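Local coordinates for P450 epoxidase (Sorangium cellulosum, PDB 1Q5D), which belongs to the cytochrome P450 family of haem-thiolate proteins and holds an iron protoporphyrin IX within a mainly helical fold, at residues E283-F297 against D344-Y358. Numbering follows the deposited sequence.
Sequences EPGLMRNALDEVLRF and DVFDVRRDTSASLAY. With HEM (protoporphyrin IX containing Fe), chain B.
Glu293 and Arg350 meet at the heart of this contact, and with Arg296 they make up the ExxR–Arg triad of cytochromes P450, which joins helix 287-297 to the meander loop. The Glu293 chain, bent at chi2 (71°), brings OE1 to three donors: Arg296 NH2 at 2.8 Å, Arg350 NE at 3.0 Å from above the carboxylate plane, and the backbone Asp347 N at 2.8 Å on the anti side. Arg296 grips side-on, its NE taking OE2. Arg296 CZ sits over one face of the Arg350 guanidinium, toward its rim, with the two planes 51° apart; Arg350 NH1 also reaches Ser341 O. Asn289 ND2 donates to both Val348 O, from above its carbonyl plane, and Arg350 O, in plane, while OD1 accepts from Thr352 OG1.

Beside this polar core the packing is dense. Phe346 lays CB over the Phe297 ring, 3.8 Å from its centroid, while its own ring runs past Glu293 CG and lies beside Val294. Val348 CG1 presses on Ala290 CB at 3.5 Å. Beside the haem, Leu295 packs CB on Ala357 CB and CD1 against Tyr358. One water there joins Asp292 O to Ser355 OG, another Asp292 OD1, salt-bridged to Arg372, to Tyr358 OH.

The outer end is looser: Glu283 OE2 and the exposed Arg349 NH2 form a salt bridge of 2.9 Å, with Leu286 CD2 over one guanidinium face. One carboxylate shared by two arginines and a backbone N-H probably keeps its charge and ties helix and loop together.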
ATOM      1  N   GLU A 283      13.031  13.503 -20.407  1.00 52.56           N
ATOM      2  CA  GLU A 283      13.925  12.501 -19.830  1.00 52.18           C
ATOM      3  C   GLU A 283      13.128  11.331 -19.263  1.00 51.09           C
ATOM      4  O   GLU A 283      12.819  11.309 -18.071  1.00 51.89           O
ATOM      5  CB  GLU A 283      14.762  13.109 -18.701  1.00 53.57           C
ATOM      6  CG  GLU A 283      15.803  14.124 -19.133  1.00 55.62           C
ATOM      7  CD  GLU A 283      16.061  15.179 -18.072  1.00 56.72           C
ATOM      8  OE1 GLU A 283      16.475  14.810 -16.944  1.00 57.19           O
ATOM      9  OE2 GLU A 283      15.851  16.384 -18.362  1.00 57.26           O
ATOM     10  N   PRO A 284      12.785  10.358 -20.099  1.00 49.62           N
ATOM     11  CA  PRO A 284      12.017   9.197 -19.633  1.00 48.09           C
ATOM     12  C   PRO A 284      12.663   8.506 -18.427  1.00 46.16           C
ATOM     13  O   PRO A 284      11.961   7.883 -17.629  1.00 45.50           O
ATOM     14  CB  PRO A 284      11.988   8.286 -20.861  1.00 48.75           C
ATOM     15  CG  PRO A 284      12.109   9.240 -22.015  1.00 49.01           C
ATOM     16  CD  PRO A 284      13.071  10.296 -21.545  1.00 49.05           C
ATOM     17  N   GLY A 285      13.980   8.635 -18.291  1.00 43.74           N
ATOM     18  CA  GLY A 285      14.699   8.089 -17.156  1.00 41.61           C
ATOM     19  C   GLY A 285      14.313   8.693 -15.809  1.00 40.22           C
ATOM     20  O   GLY A 285      14.658   8.141 -14.762  1.00 38.86           O
ATOM     21  N   LEU A 286      13.594   9.814 -15.841  1.00 39.11           N
ATOM     22  CA  LEU A 286      13.120  10.493 -14.630  1.00 39.13           C
ATOM     23  C   LEU A 286      11.827   9.876 -14.066  1.00 38.70           C
ATOM     24  O   LEU A 286      11.393  10.234 -12.972  1.00 37.52           O
ATOM     25  CB  LEU A 286      12.873  11.977 -14.929  1.00 40.29           C
ATOM     26  CG  LEU A 286      13.401  13.050 -13.964  1.00 41.84           C
ATOM     27  CD1 LEU A 286      14.715  12.656 -13.281  1.00 42.20           C
ATOM     28  CD2 LEU A 286      13.544  14.403 -14.673  1.00 42.71           C
ATOM     29  N   MET A 287      11.203   8.965 -14.808  1.00 38.12           N
ATOM     30  CA  MET A 287       9.891   8.455 -14.399  1.00 38.06           C
ATOM     31  C   MET A 287       9.982   7.805 -13.016  1.00 37.83           C
ATOM     32  O   MET A 287       9.138   8.016 -12.153  1.00 37.43           O
ATOM     33  CB  MET A 287       9.331   7.476 -15.439  1.00 37.79           C
ATOM     34  CG  MET A 287       7.931   6.927 -15.115  1.00 36.61           C
ATOM     35  SD  MET A 287       6.714   8.223 -14.753  1.00 37.62           S
ATOM     36  CE  MET A 287       6.164   8.605 -16.375  1.00 37.12           C
ATOM     37  N   ARG A 288      11.032   7.019 -12.815  1.00 38.43           N
ATOM     38  CA  ARG A 288      11.258   6.332 -11.558  1.00 38.92           C
ATOM     39  C   ARG A 288      11.246   7.318 -10.385  1.00 37.37           C
ATOM     40  O   ARG A 288      10.547   7.117  -9.397  1.00 35.54           O
ATOM     41  CB  ARG A 288      12.599   5.608 -11.611  1.00 42.20           C
ATOM     42  CG  ARG A 288      12.513   4.149 -11.267  1.00 47.24           C
ATOM     43  CD  ARG A 288      12.499   3.874  -9.778  1.00 50.63           C
ATOM     44  NE  ARG A 288      12.176   2.475  -9.480  1.00 54.05           N
ATOM     45  CZ  ARG A 288      12.908   1.429  -9.859  1.00 55.31           C
ATOM     46  NH1 ARG A 288      14.018   1.609 -10.566  1.00 56.43           N
ATOM     47  NH2 ARG A 288      12.532   0.197  -9.525  1.00 56.34           N
ATOM     48  N   ASN A 289      12.034   8.377 -10.505  1.00 35.18           N
ATOM     49  CA  ASN A 289      12.095   9.389  -9.463  1.00 34.31           C
ATOM     50  C   ASN A 289      10.779  10.124  -9.299  1.00 32.26           C
ATOM     51  O   ASN A 289      10.396  10.454  -8.196  1.00 32.35           O
ATOM     52  CB  ASN A 289      13.211  10.399  -9.734  1.00 34.99           C
ATOM     53  CG  ASN A 289      13.519  11.241  -8.522  1.00 35.32           C
ATOM     54  OD1 ASN A 289      13.839  10.716  -7.462  1.00 35.15           O
ATOM     55  ND2 ASN A 289      13.399  12.560  -8.666  1.00 36.05           N
ATOM     56  N   ALA A 290      10.090  10.369 -10.401  1.00 30.86           N
ATOM     57  CA  ALA A 290       8.793  11.043 -10.361  1.00 31.18           C
ATOM     58  C   ALA A 290       7.757  10.234  -9.573  1.00 30.94           C
ATOM     59  O   ALA A 290       6.894  10.795  -8.895  1.00 30.83           O
ATOM     60  CB  ALA A 290       8.297  11.304 -11.759  1.00 31.21           C
ATOM     61  N   LEU A 291       7.841   8.914  -9.677  1.00 30.67           N
ATOM     62  CA  LEU A 291       6.855   8.057  -9.030  1.00 31.15           C
ATOM     63  C   LEU A 291       7.122   8.040  -7.539  1.00 30.01           C
ATOM     64  O   LEU A 291       6.193   7.969  -6.738  1.00 29.69           O
ATOM     65  CB  LEU A 291       6.891   6.634  -9.605  1.00 30.71           C
ATOM     66  CG  LEU A 291       6.473   6.537 -11.073  1.00 32.49           C
ATOM     67  CD1 LEU A 291       6.768   5.131 -11.618  1.00 31.98           C
ATOM     68  CD2 LEU A 291       4.991   6.875 -11.226  1.00 32.78           C
ATOM     69  N   ASP A 292       8.395   8.127  -7.163  1.00 29.47           N
ATOM     70  CA  ASP A 292       8.741   8.205  -5.747  1.00 29.96           C
ATOM     71  C   ASP A 292       8.300   9.553  -5.167  1.00 29.08           C
ATOM     72  O   ASP A 292       7.833   9.639  -4.017  1.00 29.84           O
ATOM     73  CB  ASP A 292      10.241   7.985  -5.527  1.00 30.52           C
ATOM     74  CG  ASP A 292      10.677   6.566  -5.845  1.00 32.54           C
ATOM     75  OD1 ASP A 292       9.842   5.640  -5.750  1.00 33.02           O
ATOM     76  OD2 ASP A 292      11.841   6.272  -6.194  1.00 33.62           O
ATOM     77  N   GLU A 293       8.457  10.599  -5.958  1.00 28.31           N
ATOM     78  CA  GLU A 293       8.017  11.929  -5.546  1.00 29.03           C
ATOM     79  C   GLU A 293       6.480  12.013  -5.453  1.00 27.94           C
ATOM     80  O   GLU A 293       5.953  12.806  -4.695  1.00 27.86           O
ATOM     81  CB  GLU A 293       8.583  13.003  -6.487  1.00 30.25           C
ATOM     82  CG  GLU A 293       7.973  14.392  -6.332  1.00 32.50           C
ATOM     83  CD  GLU A 293       8.375  15.094  -5.054  1.00 32.27           C
ATOM     84  OE1 GLU A 293       8.260  16.341  -4.998  1.00 33.81           O
ATOM     85  OE2 GLU A 293       8.818  14.424  -4.110  1.00 32.71           O
ATOM     86  N   VAL A 294       5.766  11.202  -6.229  1.00 28.89           N
ATOM     87  CA  VAL A 294       4.306  11.190  -6.117  1.00 28.46           C
ATOM     88  C   VAL A 294       3.926  10.804  -4.689  1.00 28.40           C
ATOM     89  O   VAL A 294       3.082  11.458  -4.062  1.00 29.36           O
ATOM     90  CB  VAL A 294       3.646  10.211  -7.110  1.00 29.24           C
ATOM     91  CG1 VAL A 294       2.168   9.943  -6.719  1.00 28.37           C
ATOM     92  CG2 VAL A 294       3.717  10.743  -8.515  1.00 29.19           C
ATOM     93  N   LEU A 295       4.575   9.760  -4.164  1.00 28.05           N
ATOM     94  CA  LEU A 295       4.287   9.268  -2.816  1.00 27.91           C
ATOM     95  C   LEU A 295       4.840  10.155  -1.723  1.00 28.32           C
ATOM     96  O   LEU A 295       4.328  10.154  -0.603  1.00 27.06           O
ATOM     97  CB  LEU A 295       4.798   7.842  -2.615  1.00 28.15           C
ATOM     98  CG  LEU A 295       4.075   6.774  -3.438  1.00 27.13           C
ATOM     99  CD1 LEU A 295       4.648   5.416  -3.179  1.00 27.51           C
ATOM    100  CD2 LEU A 295       2.564   6.775  -3.163  1.00 28.33           C
ATOM    101  N   ARG A 296       5.888  10.906  -2.047  1.00 28.52           N
ATOM    102  CA  ARG A 296       6.468  11.853  -1.101  1.00 29.27           C
ATOM    103  C   ARG A 296       5.561  13.096  -1.001  1.00 29.36           C
ATOM    104  O   ARG A 296       5.198  13.542   0.100  1.00 29.51           O
ATOM    105  CB  ARG A 296       7.903  12.215  -1.565  1.00 29.32           C
ATOM    106  CG  ARG A 296       8.792  12.877  -0.502  1.00 30.14           C
ATOM    107  CD  ARG A 296       8.412  14.347  -0.173  1.00 30.22           C
ATOM    108  NE  ARG A 296       8.176  15.197  -1.346  1.00 31.45           N
ATOM    109  CZ  ARG A 296       7.644  16.425  -1.287  1.00 32.21           C
ATOM    110  NH1 ARG A 296       7.270  16.931  -0.121  1.00 32.33           N
ATOM    111  NH2 ARG A 296       7.480  17.155  -2.383  1.00 31.89           N
ATOM    112  N   PHE A 297       5.184  13.640  -2.154  1.00 29.59           N
ATOM    113  CA  PHE A 297       4.448  14.895  -2.223  1.00 31.06           C
ATOM    114  C   PHE A 297       2.976  14.683  -1.871  1.00 31.82           C
ATOM    115  O   PHE A 297       2.362  15.517  -1.182  1.00 31.26           O
ATOM    116  CB  PHE A 297       4.531  15.476  -3.638  1.00 31.65           C
ATOM    117  CG  PHE A 297       3.578  16.621  -3.893  1.00 32.57           C
ATOM    118  CD1 PHE A 297       3.748  17.837  -3.252  1.00 33.15           C
ATOM    119  CD2 PHE A 297       2.540  16.493  -4.803  1.00 32.16           C
ATOM    120  CE1 PHE A 297       2.883  18.893  -3.483  1.00 33.40           C
ATOM    121  CE2 PHE A 297       1.676  17.549  -5.045  1.00 32.99           C
ATOM    122  CZ  PHE A 297       1.844  18.752  -4.391  1.00 33.83           C
ATOM    123  N   ASP A 344       6.023  21.706  -0.331  1.00 38.69           N
ATOM    124  CA  ASP A 344       4.690  21.752  -0.930  1.00 39.48           C
ATOM    125  C   ASP A 344       4.748  21.922  -2.437  1.00 38.04           C
ATOM    126  O   ASP A 344       3.777  22.298  -3.079  1.00 37.72           O
ATOM    127  CB  ASP A 344       3.821  22.825  -0.263  1.00 41.81           C
ATOM    128  CG  ASP A 344       3.876  22.750   1.257  1.00 43.86           C
ATOM    129  OD1 ASP A 344       3.878  21.627   1.807  1.00 43.93           O
ATOM    130  OD2 ASP A 344       3.939  23.765   1.991  1.00 45.68           O
ATOM    131  N   VAL A 345       5.901  21.604  -3.003  1.00 37.58           N
ATOM    132  CA  VAL A 345       6.080  21.631  -4.444  1.00 38.14           C
ATOM    133  C   VAL A 345       6.362  20.206  -4.932  1.00 37.08           C
ATOM    134  O   VAL A 345       7.233  19.521  -4.399  1.00 36.34           O
ATOM    135  CB  VAL A 345       7.269  22.539  -4.830  1.00 38.02           C
ATOM    136  CG1 VAL A 345       7.561  22.448  -6.312  1.00 38.86           C
ATOM    137  CG2 VAL A 345       6.996  24.014  -4.406  1.00 38.60           C
ATOM    138  N   PHE A 346       5.614  19.776  -5.938  1.00 37.24           N
ATOM    139  CA  PHE A 346       5.844  18.504  -6.614  1.00 36.31           C
ATOM    140  C   PHE A 346       7.048  18.667  -7.538  1.00 36.60           C
ATOM    141  O   PHE A 346       6.961  19.309  -8.590  1.00 36.42           O
ATOM    142  CB  PHE A 346       4.591  18.118  -7.404  1.00 36.80           C
ATOM    143  CG  PHE A 346       4.691  16.801  -8.150  1.00 36.85           C
ATOM    144  CD1 PHE A 346       4.967  15.616  -7.485  1.00 37.15           C
ATOM    145  CD2 PHE A 346       4.474  16.756  -9.518  1.00 37.16           C
ATOM    146  CE1 PHE A 346       5.042  14.408  -8.172  1.00 36.70           C
ATOM    147  CE2 PHE A 346       4.549  15.556 -10.216  1.00 37.13           C
ATOM    148  CZ  PHE A 346       4.828  14.383  -9.546  1.00 37.25           C
ATOM    149  N   ASP A 347       8.174  18.087  -7.139  1.00 36.54           N
ATOM    150  CA  ASP A 347       9.433  18.289  -7.862  1.00 36.49           C
ATOM    151  C   ASP A 347      10.060  16.961  -8.249  1.00 35.36           C
ATOM    152  O   ASP A 347      10.719  16.337  -7.448  1.00 35.31           O
ATOM    153  CB  ASP A 347      10.401  19.096  -6.997  1.00 37.17           C
ATOM    154  CG  ASP A 347      11.719  19.375  -7.693  1.00 37.71           C
ATOM    155  OD1 ASP A 347      11.865  19.055  -8.899  1.00 37.12           O
ATOM    156  OD2 ASP A 347      12.671  19.901  -7.092  1.00 38.46           O
ATOM    157  N   VAL A 348       9.851  16.538  -9.489  1.00 35.79           N
ATOM    158  CA  VAL A 348      10.309  15.228  -9.942  1.00 36.55           C
ATOM    159  C   VAL A 348      11.837  15.121 -10.099  1.00 37.93           C
ATOM    160  O   VAL A 348      12.353  14.057 -10.422  1.00 37.81           O
ATOM    161  CB  VAL A 348       9.607  14.829 -11.253  1.00 36.78           C
ATOM    162  CG1 VAL A 348       8.098  14.769 -11.049  1.00 36.27           C
ATOM    163  CG2 VAL A 348       9.961  15.796 -12.385  1.00 36.27           C
ATOM    164  N   ARG A 349      12.542  16.221  -9.842  1.00 38.83           N
ATOM    165  CA  ARG A 349      14.003  16.241  -9.834  1.00 40.83           C
ATOM    166  C   ARG A 349      14.579  16.188  -8.417  1.00 39.86           C
ATOM    167  O   ARG A 349      15.783  15.998  -8.237  1.00 39.67           O
ATOM    168  CB  ARG A 349      14.519  17.508 -10.519  1.00 43.33           C
ATOM    169  CG  ARG A 349      14.326  17.563 -12.010  1.00 47.00           C
ATOM    170  CD  ARG A 349      14.767  18.906 -12.614  1.00 50.33           C
ATOM    171  NE  ARG A 349      14.928  18.855 -14.064  1.00 53.13           N
ATOM    172  CZ  ARG A 349      15.861  18.147 -14.695  1.00 55.07           C
ATOM    173  NH1 ARG A 349      16.730  17.416 -14.006  1.00 56.21           N
ATOM    174  NH2 ARG A 349      15.925  18.162 -16.023  1.00 56.13           N
ATOM    175  N   ARG A 350      13.734  16.366  -7.405  1.00 37.49           N
ATOM    176  CA  ARG A 350      14.242  16.385  -6.043  1.00 36.56           C
ATOM    177  C   ARG A 350      14.861  15.052  -5.648  1.00 36.47           C
ATOM    178  O   ARG A 350      14.557  14.005  -6.222  1.00 36.23           O
ATOM    179  CB  ARG A 350      13.161  16.809  -5.047  1.00 35.41           C
ATOM    180  CG  ARG A 350      12.326  15.677  -4.477  1.00 34.80           C
ATOM    181  CD  ARG A 350      11.538  16.086  -3.222  1.00 32.99           C
ATOM    182  NE  ARG A 350      10.674  17.226  -3.489  1.00 33.47           N
ATOM    183  CZ  ARG A 350      10.747  18.392  -2.860  1.00 33.50           C
ATOM    184  NH1 ARG A 350      11.664  18.585  -1.913  1.00 33.14           N
ATOM    185  NH2 ARG A 350       9.907  19.368  -3.184  1.00 33.66           N
ATOM    186  N   ASP A 351      15.747  15.101  -4.666  1.00 37.03           N
ATOM    187  CA  ASP A 351      16.218  13.893  -4.032  1.00 37.87           C
ATOM    188  C   ASP A 351      15.077  13.354  -3.167  1.00 37.17           C
ATOM    189  O   ASP A 351      14.633  14.037  -2.241  1.00 35.96           O
ATOM    190  CB  ASP A 351      17.426  14.203  -3.153  1.00 40.17           C
ATOM    191  CG  ASP A 351      18.166  12.964  -2.735  1.00 41.77           C
ATOM    192  OD1 ASP A 351      17.538  11.892  -2.667  1.00 42.10           O
ATOM    193  OD2 ASP A 351      19.391  12.958  -2.462  1.00 43.82           O
ATOM    194  N   THR A 352      14.620  12.137  -3.458  1.00 35.20           N
ATOM    195  CA  THR A 352      13.475  11.567  -2.724  1.00 33.85           C
ATOM    196  C   THR A 352      13.919  10.504  -1.742  1.00 32.78           C
ATOM    197  O   THR A 352      13.075   9.779  -1.203  1.00 32.94           O
ATOM    198  CB  THR A 352      12.458  10.926  -3.682  1.00 34.27           C
ATOM    199  OG1 THR A 352      13.115   9.901  -4.437  1.00 35.13           O
ATOM    200  CG2 THR A 352      11.979  11.907  -4.725  1.00 33.24           C
ATOM    201  N   SER A 353      15.234  10.407  -1.503  1.00 30.62           N
ATOM    202  CA  SER A 353      15.807   9.350  -0.663  1.00 29.65           C
ATOM    203  C   SER A 353      15.163   9.277   0.709  1.00 28.80           C
ATOM    204  O   SER A 353      15.003   8.191   1.271  1.00 27.51           O
ATOM    205  CB  SER A 353      17.318   9.572  -0.442  1.00 31.82           C
ATOM    206  OG  SER A 353      18.046   9.542  -1.659  1.00 34.60           O
ATOM    207  N   ALA A 354      14.840  10.436   1.271  1.00 27.78           N
ATOM    208  CA  ALA A 354      14.308  10.482   2.635  1.00 28.13           C
ATOM    209  C   ALA A 354      12.817  10.116   2.719  1.00 27.62           C
ATOM    210  O   ALA A 354      12.269   9.987   3.813  1.00 29.06           O
ATOM    211  CB  ALA A 354      14.561  11.859   3.268  1.00 27.71           C
ATOM    212  N   SER A 355      12.158   9.943   1.582  1.00 29.12           N
ATOM    213  CA  SER A 355      10.739   9.538   1.622  1.00 29.45           C
ATOM    214  C   SER A 355      10.559   8.259   2.451  1.00 28.67           C
ATOM    215  O   SER A 355      11.334   7.324   2.304  1.00 29.54           O
ATOM    216  CB  SER A 355      10.184   9.381   0.213  1.00 30.32           C
ATOM    217  OG  SER A 355       8.840   8.897   0.240  1.00 31.62           O
ATOM    218  N   LEU A 356       9.559   8.231   3.333  1.00 28.90           N
ATOM    219  CA  LEU A 356       9.264   7.049   4.172  1.00 29.68           C
ATOM    220  C   LEU A 356       8.058   6.259   3.633  1.00 28.46           C
ATOM    221  O   LEU A 356       7.557   5.329   4.290  1.00 28.93           O
ATOM    222  CB  LEU A 356       8.959   7.468   5.628  1.00 30.98           C
ATOM    223  CG  LEU A 356      10.000   8.283   6.399  1.00 31.78           C
ATOM    224  CD1 LEU A 356       9.380   9.026   7.587  1.00 32.81           C
ATOM    225  CD2 LEU A 356      11.096   7.372   6.889  1.00 32.04           C
ATOM    226  N   ALA A 357       7.615   6.635   2.443  1.00 27.11           N
ATOM    227  CA  ALA A 357       6.428   6.064   1.787  1.00 27.70           C
ATOM    228  C   ALA A 357       6.392   4.527   1.790  1.00 27.71           C
ATOM    229  O   ALA A 357       5.317   3.925   1.898  1.00 26.84           O
ATOM    230  CB  ALA A 357       6.299   6.618   0.369  1.00 27.88           C
ATOM    231  N   TYR A 358       7.562   3.888   1.698  1.00 26.47           N
ATOM    232  CA  TYR A 358       7.624   2.424   1.711  1.00 26.22           C
ATOM    233  C   TYR A 358       8.172   1.881   3.016  1.00 26.50           C
ATOM    234  O   TYR A 358       8.580   0.719   3.086  1.00 28.05           O
ATOM    235  CB  TYR A 358       8.461   1.897   0.545  1.00 26.75           C
ATOM    236  CG  TYR A 358       7.843   2.125  -0.810  1.00 26.43           C
ATOM    237  CD1 TYR A 358       8.213   3.214  -1.590  1.00 26.02           C
ATOM    238  CD2 TYR A 358       6.888   1.243  -1.323  1.00 27.07           C
ATOM    239  CE1 TYR A 358       7.656   3.421  -2.843  1.00 26.36           C
ATOM    240  CE2 TYR A 358       6.317   1.459  -2.585  1.00 26.34           C
ATOM    241  CZ  TYR A 358       6.711   2.540  -3.332  1.00 26.43           C
ATOM    242  OH  TYR A 358       6.179   2.757  -4.585  1.00 26.54           O
TER
HETATM  243  CHA HEM B 440       4.678  -3.241   4.135  1.00 26.23           C
HETATM  244  CHB HEM B 440       3.711   0.704   1.541  1.00 24.24           C
HETATM  245  CHC HEM B 440       3.198  -2.044  -2.437  1.00 24.84           C
HETATM  246  CHD HEM B 440       3.579  -5.995   0.273  1.00 25.90           C
HETATM  247  C1A HEM B 440       4.549  -1.932   3.756  1.00 26.19           C
HETATM  248  C2A HEM B 440       4.794  -0.780   4.593  1.00 26.62           C
HETATM  249  C3A HEM B 440       4.508   0.312   3.883  1.00 26.01           C
HETATM  250  C4A HEM B 440       4.084  -0.115   2.571  1.00 26.16           C
HETATM  251  CMA HEM B 440       4.626   1.780   4.378  1.00 27.78           C
HETATM  252  CAA HEM B 440       5.297  -0.832   6.055  1.00 27.78           C
HETATM  253  CBA HEM B 440       4.127  -0.691   7.033  1.00 28.37           C
HETATM  254  CGA HEM B 440       4.666  -0.644   8.453  1.00 30.70           C
HETATM  255  O1A HEM B 440       3.848  -0.659   9.425  1.00 30.17           O
HETATM  256  O2A HEM B 440       5.918  -0.612   8.623  1.00 31.40           O
HETATM  257  C1B HEM B 440       3.498   0.273   0.264  1.00 25.03           C
HETATM  258  C2B HEM B 440       3.217   1.160  -0.838  1.00 25.56           C
HETATM  259  C3B HEM B 440       3.059   0.418  -1.922  1.00 26.09           C
HETATM  260  C4B HEM B 440       3.239  -0.974  -1.565  1.00 25.88           C
HETATM  261  CMB HEM B 440       3.079   2.706  -0.787  1.00 25.72           C
HETATM  262  CAB HEM B 440       2.758   1.043  -3.295  1.00 27.76           C
HETATM  263  CBB HEM B 440       2.219   0.339  -4.285  1.00 30.06           C
HETATM  264  C1C HEM B 440       3.295  -3.353  -2.075  1.00 24.90           C
HETATM  265  C2C HEM B 440       3.265  -4.496  -2.962  1.00 25.32           C
HETATM  266  C3C HEM B 440       3.369  -5.585  -2.195  1.00 25.85           C
HETATM  267  C4C HEM B 440       3.483  -5.157  -0.813  1.00 26.41           C
HETATM  268  CMC HEM B 440       3.135  -4.391  -4.505  1.00 24.22           C
HETATM  269  CAC HEM B 440       3.387  -7.076  -2.577  1.00 26.49           C
HETATM  270  CBC HEM B 440       3.558  -7.457  -3.840  1.00 30.33           C
HETATM  271  C1D HEM B 440       3.841  -5.610   1.563  1.00 25.99           C
HETATM  272  C2D HEM B 440       3.896  -6.527   2.663  1.00 25.66           C
HETATM  273  C3D HEM B 440       4.243  -5.683   3.867  1.00 25.66           C
HETATM  274  C4D HEM B 440       4.341  -4.336   3.375  1.00 25.70           C
HETATM  275  CMD HEM B 440       3.674  -8.048   2.613  1.00 25.66           C
HETATM  276  CAD HEM B 440       4.466  -6.165   5.311  1.00 26.21           C
HETATM  277  CBD HEM B 440       5.986  -6.138   5.516  1.00 26.45           C
HETATM  278  CGD HEM B 440       6.342  -6.562   6.919  1.00 27.26           C
HETATM  279  O1D HEM B 440       5.543  -6.268   7.844  1.00 26.46           O
HETATM  280  O2D HEM B 440       7.416  -7.205   7.119  1.00 28.25           O
HETATM  281  NA  HEM B 440       4.117  -1.500   2.521  1.00 25.28           N
HETATM  282  NB  HEM B 440       3.514  -1.045  -0.194  1.00 24.90           N
HETATM  283  NC  HEM B 440       3.417  -3.799  -0.783  1.00 25.94           N
HETATM  284  ND  HEM B 440       4.097  -4.326   2.014  1.00 25.77           N
HETATM  285 FE   HEM B 440       3.939  -2.641   0.845  1.00 26.02          FE
HETATM  286  O   HOH W   1      16.032  10.696  -5.538  1.00 39.76           O
HETATM  287  O   HOH W   2       7.073   4.940  -6.073  1.00 25.03           O
HETATM  288  O   HOH W   3       8.424   7.783  -2.199  1.00 29.98           O
HETATM  289  O   HOH W   4       1.788  -2.605   1.337  1.00 32.96           O